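Local structure of salt-tolerant glutaminase (Micrococcus luteus, 3AGD) at residues Ala73-Arg78 against Ser227-Arg232; Arg318-Glu323 against Val327-Gln332; Ile41-Pro46 against Arg296-Asp301; Gly338-Val343 against Arg422-Glu427. The protein probably catalyses the hydrolysis of L-glutamine to L-glutamate and ammonium, and binds L-glutamate in its substrate pocket. All coordinates share one frame; numbering follows the deposited sequence.

Contacts 1 and 3 belong to the glutaminase region; contact 4 and the second strand of contact 2 fall in the STAS range. Along the chain, contact 3 joins strand 40-44 to helix 289-301, and both helices of contact 1 fall between those two segments; the hairpin of contact 2 comes next, then contact 4. The centres of contacts 1 and 3 lie about 25 Å apart, whereas contact 2 is about 38 and 36 Å from them, centre to centre. Contacts 2 and 4, with centres about 15 Å apart, share one core: L331 CD2 lies 3.7 Å from V343 CG2. All four lie close to the second subunit of the two-chain assembly.

Contact 1 of 4, residues Ala73-Arg78 against Ser227-Arg232; sequences AALVDR and SIVARR
L75 and V229 meet flank to flank, the leucine heading toward one helix as the valine heads toward the other. CB of L75 lies 4.0 Å from CG2 of V229 and 4.2 Å from CG1 of the same valine, so the stem of the leucine rests on both arms of the fork. A chi1 of 163° places CG1 of V229 opposite its own backbone N, from where CG1 also reaches CD1 of L75 at 4.1 Å. V76 adds a looser edge, its CG2 being 4.4 Å from V229 CG2.

R232 comes in differently. Its chain runs roughly perpendicular to the L75 side chain, with R232 CG 3.9 Å from L75 CD1, and bends at chi2 and chi3 bring NH1 within 4.1 Å of L75 CD2, oblique to the guanidinium.

The pairing joins helix 67-78 to helix 227-240 within the glutaminase region, whose family belongs to the beta-lactamase clan. The axes of the two segments approach to 10.0 Å with N-to-C directions 143° apart, and L75 and V229 hold the nearest CA pair at 6.7 Å. F80 of helix 80-84 touches L75, V229 and R232 as well. The arginine's charge is met outside the helix pair: R232 NH1 forms a salt bridge with D84 OD1 and a hydrogen bond with Y71 OH, which probably offsets the cost of burying it.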
# COMPACT_ATOMS: atom_id res chain seq x y z
N ALA A 73 -21.42 1.16 1.96
CA ALA A 73 -22.79 1.42 1.53
C ALA A 73 -23.22 2.86 1.86
O ALA A 73 -23.88 3.52 1.05
CB ALA A 73 -23.75 0.43 2.19
N ALA A 74 -22.85 3.32 3.04
CA ALA A 74 -23.19 4.67 3.47
C ALA A 74 -22.54 5.70 2.56
O ALA A 74 -23.17 6.70 2.19
CB ALA A 74 -22.73 4.89 4.91
N LEU A 75 -21.28 5.47 2.21
CA LEU A 75 -20.55 6.39 1.34
C LEU A 75 -21.22 6.41 -0.04
O LEU A 75 -21.43 7.47 -0.64
CB LEU A 75 -19.08 5.96 1.23
CG LEU A 75 -18.28 6.13 2.53
CD1 LEU A 75 -17.02 5.27 2.51
CD2 LEU A 75 -17.93 7.60 2.72
N VAL A 76 -21.55 5.23 -0.53
CA VAL A 76 -22.22 5.11 -1.82
C VAL A 76 -23.58 5.81 -1.79
O VAL A 76 -23.93 6.57 -2.68
CB VAL A 76 -22.47 3.63 -2.20
CG1 VAL A 76 -23.44 3.55 -3.38
CG2 VAL A 76 -21.15 2.97 -2.56
N ASP A 77 -24.34 5.56 -0.73
CA ASP A 77 -25.67 6.13 -0.61
C ASP A 77 -25.78 7.61 -0.32
O ASP A 77 -26.63 8.28 -0.90
CB ASP A 77 -26.46 5.38 0.46
CG ASP A 77 -26.71 3.94 0.09
OD1 ASP A 77 -26.88 3.66 -1.12
OD2 ASP A 77 -26.74 3.08 1.00
N ARG A 78 -24.94 8.13 0.56
CA ARG A 78 -25.03 9.54 0.94
C ARG A 78 -23.91 10.46 0.47
O ARG A 78 -24.03 11.67 0.56
CB ARG A 78 -25.16 9.63 2.46
CG ARG A 78 -26.30 8.79 3.03
CD ARG A 78 -27.66 9.42 2.75
NE ARG A 78 -28.04 10.38 3.78
CZ ARG A 78 -28.35 10.05 5.03
NH1 ARG A 78 -28.34 8.78 5.41
NH2 ARG A 78 -28.68 10.99 5.90
N SER A 227 -13.93 2.94 -6.84
CA SER A 227 -12.61 2.68 -6.27
C SER A 227 -12.32 3.63 -5.11
O SER A 227 -11.75 3.23 -4.10
CB SER A 227 -11.53 2.84 -7.34
OG SER A 227 -11.48 4.18 -7.79
N ILE A 228 -12.73 4.89 -5.25
CA ILE A 228 -12.49 5.87 -4.20
C ILE A 228 -13.17 5.47 -2.88
O ILE A 228 -12.67 5.80 -1.80
CB ILE A 228 -12.97 7.28 -4.64
CG1 ILE A 228 -12.47 8.32 -3.64
CG2 ILE A 228 -14.49 7.32 -4.75
CD1 ILE A 228 -12.85 9.75 -4.00
N VAL A 229 -14.29 4.77 -2.96
CA VAL A 229 -14.98 4.32 -1.75
C VAL A 229 -14.22 3.14 -1.16
O VAL A 229 -14.02 3.06 0.06
CB VAL A 229 -16.44 3.86 -2.05
CG1 VAL A 229 -16.97 3.03 -0.89
CG2 VAL A 229 -17.33 5.09 -2.27
N ALA A 230 -13.79 2.23 -2.02
CA ALA A 230 -13.04 1.06 -1.57
C ALA A 230 -11.76 1.50 -0.86
O ALA A 230 -11.42 0.98 0.20
CB ALA A 230 -12.71 0.17 -2.76
N ARG A 231 -11.08 2.48 -1.44
CA ARG A 231 -9.83 2.99 -0.87
C ARG A 231 -10.03 3.59 0.52
O ARG A 231 -9.18 3.42 1.40
CB ARG A 231 -9.23 4.06 -1.79
CG ARG A 231 -8.30 3.53 -2.87
CD ARG A 231 -7.77 4.69 -3.71
NE ARG A 231 -7.78 5.93 -2.93
CZ ARG A 231 -8.38 7.06 -3.32
NH1 ARG A 231 -9.00 7.11 -4.49
NH2 ARG A 231 -8.38 8.11 -2.52
N ARG A 232 -11.13 4.30 0.70
CA ARG A 232 -11.43 4.92 1.99
C ARG A 232 -11.68 3.84 3.03
O ARG A 232 -11.25 3.95 4.18
CB ARG A 232 -12.67 5.82 1.86
CG ARG A 232 -13.33 6.20 3.19
CD ARG A 232 -12.43 7.03 4.10
NE ARG A 232 -12.36 8.44 3.70
CZ ARG A 232 -13.33 9.33 3.89
NH1 ARG A 232 -14.48 8.98 4.46
NH2 ARG A 232 -13.16 10.59 3.50

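Contact 2 of 4, residues Arg318-Glu323 against Val327-Gln332; sequences RFVERE and VFLHLQ
V320 and V327 touch through CG1 on each, 3.6 Å apart, and with L329 they form the apolar part of a face that R322 also shares. V320 stands directly across from L329 in a non-hydrogen-bonded pair, so its contact with V327 runs diagonally. On the other face F319 and H330 form an offset stack, centroids 4.3 Å apart and planes at 23°. F319 has CG between its backbone N and carbonyl carbon, chi1 70°, which swings the ring across to the neighbouring strand; there H330 CB sits over one face, 3.8 Å from the ring centroid, while F319 CZ lies over the imidazole, displaced toward its rim.

Strands 317-323 and 326-332 form an antiparallel beta hairpin, whose strand 326-332 also pairs in parallel with strand 406-417 in the mixed sheet of the STAS region. The regular hydrogen-bonded pair is E321 with F328, where E321 N donates to F328 O at 3.0 Å and F328 N to E321 O at 2.8 Å. Toward R318 the pattern breaks into a classic beta bulge: H330 O accepts R318 N at 2.7 Å and, weakly, F319 N, while H330 N returns a bond of 3.1 Å to F319 O.

From the bulge itself the extended R318 side chain lies square across that of Q332. NH1 of R318 donates to Q332 OE1 at 2.6 Å, with the oxygen near the guanidinium plane but the amide plane turned 87° from it. Q332 OE1 also pairs with Q332 NE2 of the second subunit, and R318 O with R318 NH2 of that subunit.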
# COMPACT_ATOMS: atom_id res chain seq x y z
N ARG A 318 5.13 -4.00 -22.90
CA ARG A 318 5.37 -5.41 -23.23
C ARG A 318 6.64 -5.54 -24.09
O ARG A 318 7.43 -6.45 -23.89
CB ARG A 318 4.15 -5.98 -23.97
CG ARG A 318 4.17 -7.48 -24.20
CD ARG A 318 2.88 -7.92 -24.90
NE ARG A 318 2.83 -9.35 -25.22
CZ ARG A 318 2.57 -10.32 -24.36
NH1 ARG A 318 2.31 -10.04 -23.08
NH2 ARG A 318 2.55 -11.58 -24.77
N PHE A 319 6.80 -4.63 -25.04
CA PHE A 319 7.97 -4.60 -25.91
C PHE A 319 7.95 -3.41 -26.85
O PHE A 319 6.91 -2.78 -27.06
CB PHE A 319 8.12 -5.90 -26.72
CG PHE A 319 7.07 -6.09 -27.80
CD1 PHE A 319 6.16 -7.14 -27.71
CD2 PHE A 319 7.04 -5.27 -28.92
CE1 PHE A 319 5.23 -7.36 -28.74
CE2 PHE A 319 6.11 -5.48 -29.94
CZ PHE A 319 5.20 -6.53 -29.85
N VAL A 320 9.11 -3.09 -27.41
CA VAL A 320 9.26 -1.99 -28.36
C VAL A 320 10.21 -2.51 -29.43
O VAL A 320 11.39 -2.72 -29.16
CB VAL A 320 9.89 -0.74 -27.71
CG1 VAL A 320 9.82 0.43 -28.69
CG2 VAL A 320 9.16 -0.40 -26.42
N GLU A 321 9.69 -2.73 -30.63
CA GLU A 321 10.51 -3.25 -31.71
C GLU A 321 10.51 -2.27 -32.87
O GLU A 321 9.65 -1.40 -32.96
CB GLU A 321 9.97 -4.62 -32.14
CG GLU A 321 9.71 -5.52 -30.94
CD GLU A 321 9.33 -6.94 -31.31
OE1 GLU A 321 8.53 -7.13 -32.24
OE2 GLU A 321 9.83 -7.87 -30.63
N ARG A 322 11.48 -2.40 -33.77
CA ARG A 322 11.56 -1.47 -34.88
C ARG A 322 11.75 -2.11 -36.24
O ARG A 322 12.49 -3.08 -36.39
CB ARG A 322 12.71 -0.49 -34.66
CG ARG A 322 12.85 0.53 -35.77
CD ARG A 322 13.77 1.67 -35.40
NE ARG A 322 13.86 2.65 -36.47
CZ ARG A 322 14.51 3.81 -36.38
NH1 ARG A 322 14.53 4.64 -37.42
NH2 ARG A 322 15.14 4.14 -35.25
N GLU A 323 11.05 -1.59 -37.25
CA GLU A 323 11.23 -2.10 -38.60
C GLU A 323 11.41 -0.91 -39.51
O GLU A 323 10.45 -0.32 -40.02
CB GLU A 323 10.05 -2.93 -39.08
CG GLU A 323 9.84 -4.17 -38.26
CD GLU A 323 8.82 -5.11 -38.87
OE1 GLU A 323 7.93 -4.65 -39.61
OE2 GLU A 323 8.91 -6.33 -38.59
N VAL A 327 8.01 1.86 -35.60
CA VAL A 327 8.20 1.25 -34.30
C VAL A 327 6.89 0.63 -33.81
O VAL A 327 5.82 1.21 -33.98
CB VAL A 327 8.69 2.32 -33.30
CG1 VAL A 327 8.67 1.77 -31.88
CG2 VAL A 327 10.10 2.76 -33.68
N PHE A 328 6.98 -0.56 -33.22
CA PHE A 328 5.80 -1.23 -32.69
C PHE A 328 5.94 -1.21 -31.18
O PHE A 328 6.86 -1.82 -30.63
CB PHE A 328 5.71 -2.67 -33.20
CG PHE A 328 5.78 -2.79 -34.69
CD1 PHE A 328 6.96 -2.49 -35.36
CD2 PHE A 328 4.65 -3.12 -35.43
CE1 PHE A 328 7.02 -2.52 -36.75
CE2 PHE A 328 4.70 -3.15 -36.82
CZ PHE A 328 5.89 -2.85 -37.48
N LEU A 329 5.04 -0.50 -30.53
CA LEU A 329 5.07 -0.38 -29.08
C LEU A 329 3.82 -1.06 -28.52
O LEU A 329 2.71 -0.55 -28.65
CB LEU A 329 5.07 1.10 -28.72
CG LEU A 329 5.55 1.57 -27.34
CD1 LEU A 329 5.18 3.04 -27.20
CD2 LEU A 329 4.90 0.77 -26.23
N HIS A 330 4.01 -2.23 -27.90
CA HIS A 330 2.88 -2.96 -27.33
C HIS A 330 2.82 -2.83 -25.80
O HIS A 330 3.80 -3.10 -25.10
CB HIS A 330 2.97 -4.44 -27.73
CG HIS A 330 2.59 -4.71 -29.15
ND1 HIS A 330 3.13 -4.02 -30.21
CD2 HIS A 330 1.70 -5.58 -29.68
CE1 HIS A 330 2.60 -4.46 -31.34
NE2 HIS A 330 1.73 -5.41 -31.04
N LEU A 331 1.65 -2.41 -25.31
CA LEU A 331 1.43 -2.23 -23.88
C LEU A 331 0.64 -3.41 -23.30
O LEU A 331 0.09 -4.22 -24.04
CB LEU A 331 0.66 -0.92 -23.65
CG LEU A 331 1.26 0.33 -24.30
CD1 LEU A 331 0.47 1.56 -23.90
CD2 LEU A 331 2.71 0.48 -23.87
N GLN A 332 0.59 -3.50 -21.97
CA GLN A 332 -0.12 -4.61 -21.32
C GLN A 332 -0.36 -4.30 -19.84
O GLN A 332 0.20 -3.35 -19.30
CB GLN A 332 0.71 -5.90 -21.44
CG GLN A 332 1.97 -5.86 -20.59
CD GLN A 332 2.91 -7.02 -20.85
OE1 GLN A 332 2.50 -8.08 -21.32
NE2 GLN A 332 4.19 -6.83 -20.54

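Contact 3 of 4, residues Ile41-Pro46 against Arg296-Asp301; sequences IALATP and RRLSED
L298 meets I41 and L43 where helix 289-301 packs against strand 40-44, one of five strands in the antiparallel sheet of the glutaminase region. I41 and L43 point to this helix, while A42 and A44 on the other face touch helix 201-212, so the sheet has helices packed on both faces, as in the beta-lactamase clan to which the family belongs. The backbones stay well apart, with the CA atoms of L43 and L298, the nearest such pair, at 10.1 Å.

The leucine bridges this gap by degrees. CB of L298 is still 5.7 Å from L43 CD2 and makes no contact with the strand. A chi1 of -74° places L298 CG opposite the carbonyl carbon, and L298 CG lies nearer, 4.4 Å from I41 CD1. At the branch the two methyls diverge. CD1 of L298 does the touching: it lies 4.0 Å from I41 CD1, reached tip to tip, and 3.9 Å from L43 CD2, where the two leucines lie flank against flank, pointing opposite ways. CD2 of L298 stays farther off, 4.6 Å from L43 CD2 and slightly nearer to I41 CD1.

Around the trio, I275 of the adjacent strand 273-278 touches both leucines, and helix 4-16 contributes L9 and V13 against I41 and Y8 against L298. The same helix also binds polar groups beside the patch: E15 OE2 forms a salt bridge with R297 NH1, and Y8 OH a hydrogen bond with D301 OD2. One turn of helix 289-301 is further tied by a salt bridge in which R297 NE donates to D301 OD2 at 3.0 Å, on the syn side of the carboxylate.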
# COMPACT_ATOMS: atom_id res chain seq x y z
N ILE A 41 -9.97 -21.28 6.84
CA ILE A 41 -9.30 -20.16 6.20
C ILE A 41 -9.54 -20.18 4.69
O ILE A 41 -9.67 -21.25 4.09
CB ILE A 41 -7.78 -20.23 6.48
CG1 ILE A 41 -7.09 -18.97 5.96
CG2 ILE A 41 -7.19 -21.47 5.82
CD1 ILE A 41 -5.70 -18.80 6.50
N ALA A 42 -9.58 -19.00 4.08
CA ALA A 42 -9.81 -18.91 2.65
C ALA A 42 -9.18 -17.65 2.08
O ALA A 42 -9.17 -16.59 2.73
CB ALA A 42 -11.30 -18.91 2.35
N LEU A 43 -8.65 -17.76 0.87
CA LEU A 43 -8.03 -16.63 0.19
C LEU A 43 -8.72 -16.46 -1.15
O LEU A 43 -8.88 -17.43 -1.89
CB LEU A 43 -6.54 -16.89 -0.05
CG LEU A 43 -5.62 -17.17 1.14
CD1 LEU A 43 -4.19 -17.30 0.63
CD2 LEU A 43 -5.72 -16.07 2.17
N ALA A 44 -9.15 -15.24 -1.45
CA ALA A 44 -9.81 -14.94 -2.71
C ALA A 44 -8.88 -13.99 -3.45
O ALA A 44 -8.57 -12.91 -2.95
CB ALA A 44 -11.15 -14.28 -2.47
N THR A 45 -8.44 -14.40 -4.63
CA THR A 45 -7.52 -13.61 -5.44
C THR A 45 -8.22 -12.78 -6.51
O THR A 45 -9.39 -12.99 -6.81
CB THR A 45 -6.52 -14.53 -6.15
OG1 THR A 45 -7.24 -15.45 -6.99
CG2 THR A 45 -5.71 -15.32 -5.14
N PRO A 46 -7.49 -11.81 -7.10
CA PRO A 46 -8.10 -10.98 -8.14
C PRO A 46 -8.36 -11.83 -9.39
O PRO A 46 -9.28 -11.57 -10.15
CB PRO A 46 -7.04 -9.90 -8.38
CG PRO A 46 -6.31 -9.83 -7.07
CD PRO A 46 -6.18 -11.29 -6.71
N ARG A 296 -0.86 -13.26 10.68
CA ARG A 296 0.56 -12.97 10.90
C ARG A 296 1.40 -13.94 10.08
O ARG A 296 2.40 -13.56 9.48
CB ARG A 296 0.92 -13.08 12.38
CG ARG A 296 0.28 -12.03 13.28
CD ARG A 296 0.73 -12.20 14.73
NE ARG A 296 0.00 -11.34 15.67
CZ ARG A 296 0.19 -10.03 15.82
NH1 ARG A 296 1.10 -9.39 15.09
NH2 ARG A 296 -0.51 -9.37 16.72
N ARG A 297 1.00 -15.21 10.06
CA ARG A 297 1.72 -16.23 9.31
C ARG A 297 1.58 -16.02 7.80
O ARG A 297 2.54 -16.24 7.05
CB ARG A 297 1.24 -17.63 9.69
CG ARG A 297 1.84 -18.17 10.99
CD ARG A 297 3.34 -18.46 10.83
NE ARG A 297 3.60 -19.63 9.98
CZ ARG A 297 3.55 -20.89 10.40
NH1 ARG A 297 3.25 -21.17 11.66
NH2 ARG A 297 3.80 -21.89 9.55
N LEU A 298 0.40 -15.61 7.34
CA LEU A 298 0.20 -15.38 5.91
C LEU A 298 1.13 -14.25 5.45
O LEU A 298 1.74 -14.33 4.39
CB LEU A 298 -1.25 -14.99 5.62
CG LEU A 298 -2.30 -16.10 5.70
CD1 LEU A 298 -3.68 -15.51 5.47
CD2 LEU A 298 -2.00 -17.16 4.65
N SER A 299 1.22 -13.21 6.27
CA SER A 299 2.07 -12.06 5.97
C SER A 299 3.55 -12.47 5.92
O SER A 299 4.27 -12.09 5.00
CB SER A 299 1.87 -10.96 7.01
OG SER A 299 2.90 -9.99 6.93
N GLU A 300 3.98 -13.24 6.92
CA GLU A 300 5.38 -13.66 6.97
C GLU A 300 5.77 -14.74 5.96
O GLU A 300 6.80 -14.63 5.30
CB GLU A 300 5.74 -14.15 8.37
CG GLU A 300 7.18 -14.64 8.46
CD GLU A 300 7.59 -15.02 9.87
OE1 GLU A 300 6.88 -15.85 10.49
OE2 GLU A 300 8.62 -14.51 10.35
N ASP A 301 4.96 -15.79 5.85
CA ASP A 301 5.27 -16.89 4.94
C ASP A 301 5.23 -16.50 3.47
O ASP A 301 6.04 -16.97 2.67
CB ASP A 301 4.31 -18.06 5.16
CG ASP A 301 4.48 -18.69 6.52
OD1 ASP A 301 5.58 -18.54 7.10
OD2 ASP A 301 3.53 -19.34 7.01

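Contact 4 of 4, residues Gly338-Val343 against Arg422-Glu427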
# COMPACT_ATOMS: atom_id res chain seq x y z
N GLY A 338 1.42 4.59 -12.54
CA GLY A 338 2.67 3.86 -12.66
C GLY A 338 3.03 3.36 -14.05
O GLY A 338 4.15 3.58 -14.52
N GLY A 339 2.09 2.68 -14.69
CA GLY A 339 2.34 2.16 -16.03
C GLY A 339 2.42 3.27 -17.06
O GLY A 339 3.26 3.23 -17.96
N ALA A 340 1.54 4.26 -16.94
CA ALA A 340 1.51 5.37 -17.88
C ALA A 340 2.83 6.15 -17.86
O ALA A 340 3.32 6.59 -18.90
CB ALA A 340 0.35 6.30 -17.57
N GLU A 341 3.40 6.32 -16.67
CA GLU A 341 4.67 7.03 -16.51
C GLU A 341 5.72 6.30 -17.33
O GLU A 341 6.54 6.91 -18.02
CB GLU A 341 5.06 7.06 -15.03
CG GLU A 341 6.26 7.95 -14.66
CD GLU A 341 7.60 7.38 -15.12
OE1 GLU A 341 7.78 6.15 -15.04
OE2 GLU A 341 8.47 8.17 -15.54
N ALA A 342 5.69 4.97 -17.25
CA ALA A 342 6.63 4.13 -17.97
C ALA A 342 6.40 4.23 -19.47
O ALA A 342 7.36 4.26 -20.25
CB ALA A 342 6.49 2.68 -17.51
N VAL A 343 5.14 4.27 -19.88
CA VAL A 343 4.81 4.38 -21.30
C VAL A 343 5.34 5.70 -21.85
O VAL A 343 5.92 5.74 -22.93
CB VAL A 343 3.29 4.29 -21.53
CG1 VAL A 343 2.96 4.53 -23.01
CG2 VAL A 343 2.79 2.92 -21.10
N ARG A 422 -5.07 7.19 -19.01
CA ARG A 422 -5.78 7.50 -20.24
C ARG A 422 -5.46 8.94 -20.70
O ARG A 422 -5.31 9.20 -21.88
CB ARG A 422 -7.28 7.31 -19.98
CG ARG A 422 -8.18 7.47 -21.17
CD ARG A 422 -9.62 7.12 -20.79
NE ARG A 422 -9.88 5.68 -20.77
CZ ARG A 422 -10.21 4.98 -19.69
NH1 ARG A 422 -10.32 5.57 -18.51
NH2 ARG A 422 -10.45 3.68 -19.79
N ARG A 423 -5.36 9.86 -19.74
CA ARG A 423 -5.05 11.25 -20.05
C ARG A 423 -3.56 11.43 -20.38
O ARG A 423 -3.20 12.19 -21.28
CB ARG A 423 -5.42 12.14 -18.86
CG ARG A 423 -4.90 13.57 -18.97
CD ARG A 423 -5.05 14.29 -17.64
NE ARG A 423 -4.33 13.60 -16.57
CZ ARG A 423 -4.26 14.03 -15.31
NH1 ARG A 423 -4.86 15.16 -14.96
NH2 ARG A 423 -3.59 13.33 -14.41
N LEU A 424 -2.70 10.74 -19.63
CA LEU A 424 -1.27 10.83 -19.85
C LEU A 424 -0.86 10.27 -21.22
O LEU A 424 -0.09 10.89 -21.94
CB LEU A 424 -0.51 10.10 -18.74
CG LEU A 424 -0.56 10.76 -17.36
CD1 LEU A 424 0.10 9.86 -16.32
CD2 LEU A 424 0.15 12.10 -17.43
N ILE A 425 -1.39 9.10 -21.57
CA ILE A 425 -1.06 8.48 -22.85
C ILE A 425 -1.59 9.28 -24.04
O ILE A 425 -0.93 9.38 -25.07
CB ILE A 425 -1.61 7.04 -22.92
CG1 ILE A 425 -0.89 6.17 -21.88
CG2 ILE A 425 -1.42 6.47 -24.32
CD1 ILE A 425 -1.35 4.72 -21.86
N ALA A 426 -2.77 9.86 -23.89
CA ALA A 426 -3.37 10.66 -24.95
C ALA A 426 -2.48 11.87 -25.24
O ALA A 426 -2.28 12.25 -26.39
CB ALA A 426 -4.78 11.12 -24.55
N GLU A 427 -1.95 12.47 -24.18
CA GLU A 427 -1.07 13.62 -24.28
C GLU A 427 0.25 13.21 -24.94
O GLU A 427 0.78 13.93 -25.80
CB GLU A 427 -0.79 14.20 -22.89
CG GLU A 427 0.22 15.35 -22.86
CD GLU A 427 -0.24 16.56 -23.64
OE1 GLU A 427 -1.42 16.96 -23.50
OE2 GLU A 427 0.57 17.14 -24.39
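The segments of helices 337-349 and 419-434 run almost parallel, their N-to-C directions 9° apart and their axes 9.2 Å apart at closest approach, with A340 and I425 the nearest CA pair at 6.4 Å. A340 supplies the small residue at this point: its CB, directed at the other helix, meets L424 CD1 at 3.8 Å and L424 CB at 4.1 Å. A chi1 of -70° sets CG of L424 opposite its carbonyl carbon, and from there CD1 extends to the alanine methyl.

I425 works from the other flank. Although its CB leaves the helix to one side, CG1 comes back toward the interface, 4.3 Å from V343 CG1 and 4.5 Å from A340 CB.

Helix 419-434 is the connection of a beta-alpha-beta unit, linking the parallel strands 406-417 and 438-442 in the STAS region. I425 carries the contact down to that sheet, touching L409 and I417 of strand 406-417, while L424 also packs on F337 and L344 of helix 337-349. Toward the second subunit, L424 touches I5 of that chain, and the carboxylate of E341 is hydrogen-bonded by H51 NE2 and T47 OG1 of the same neighbouring subunit.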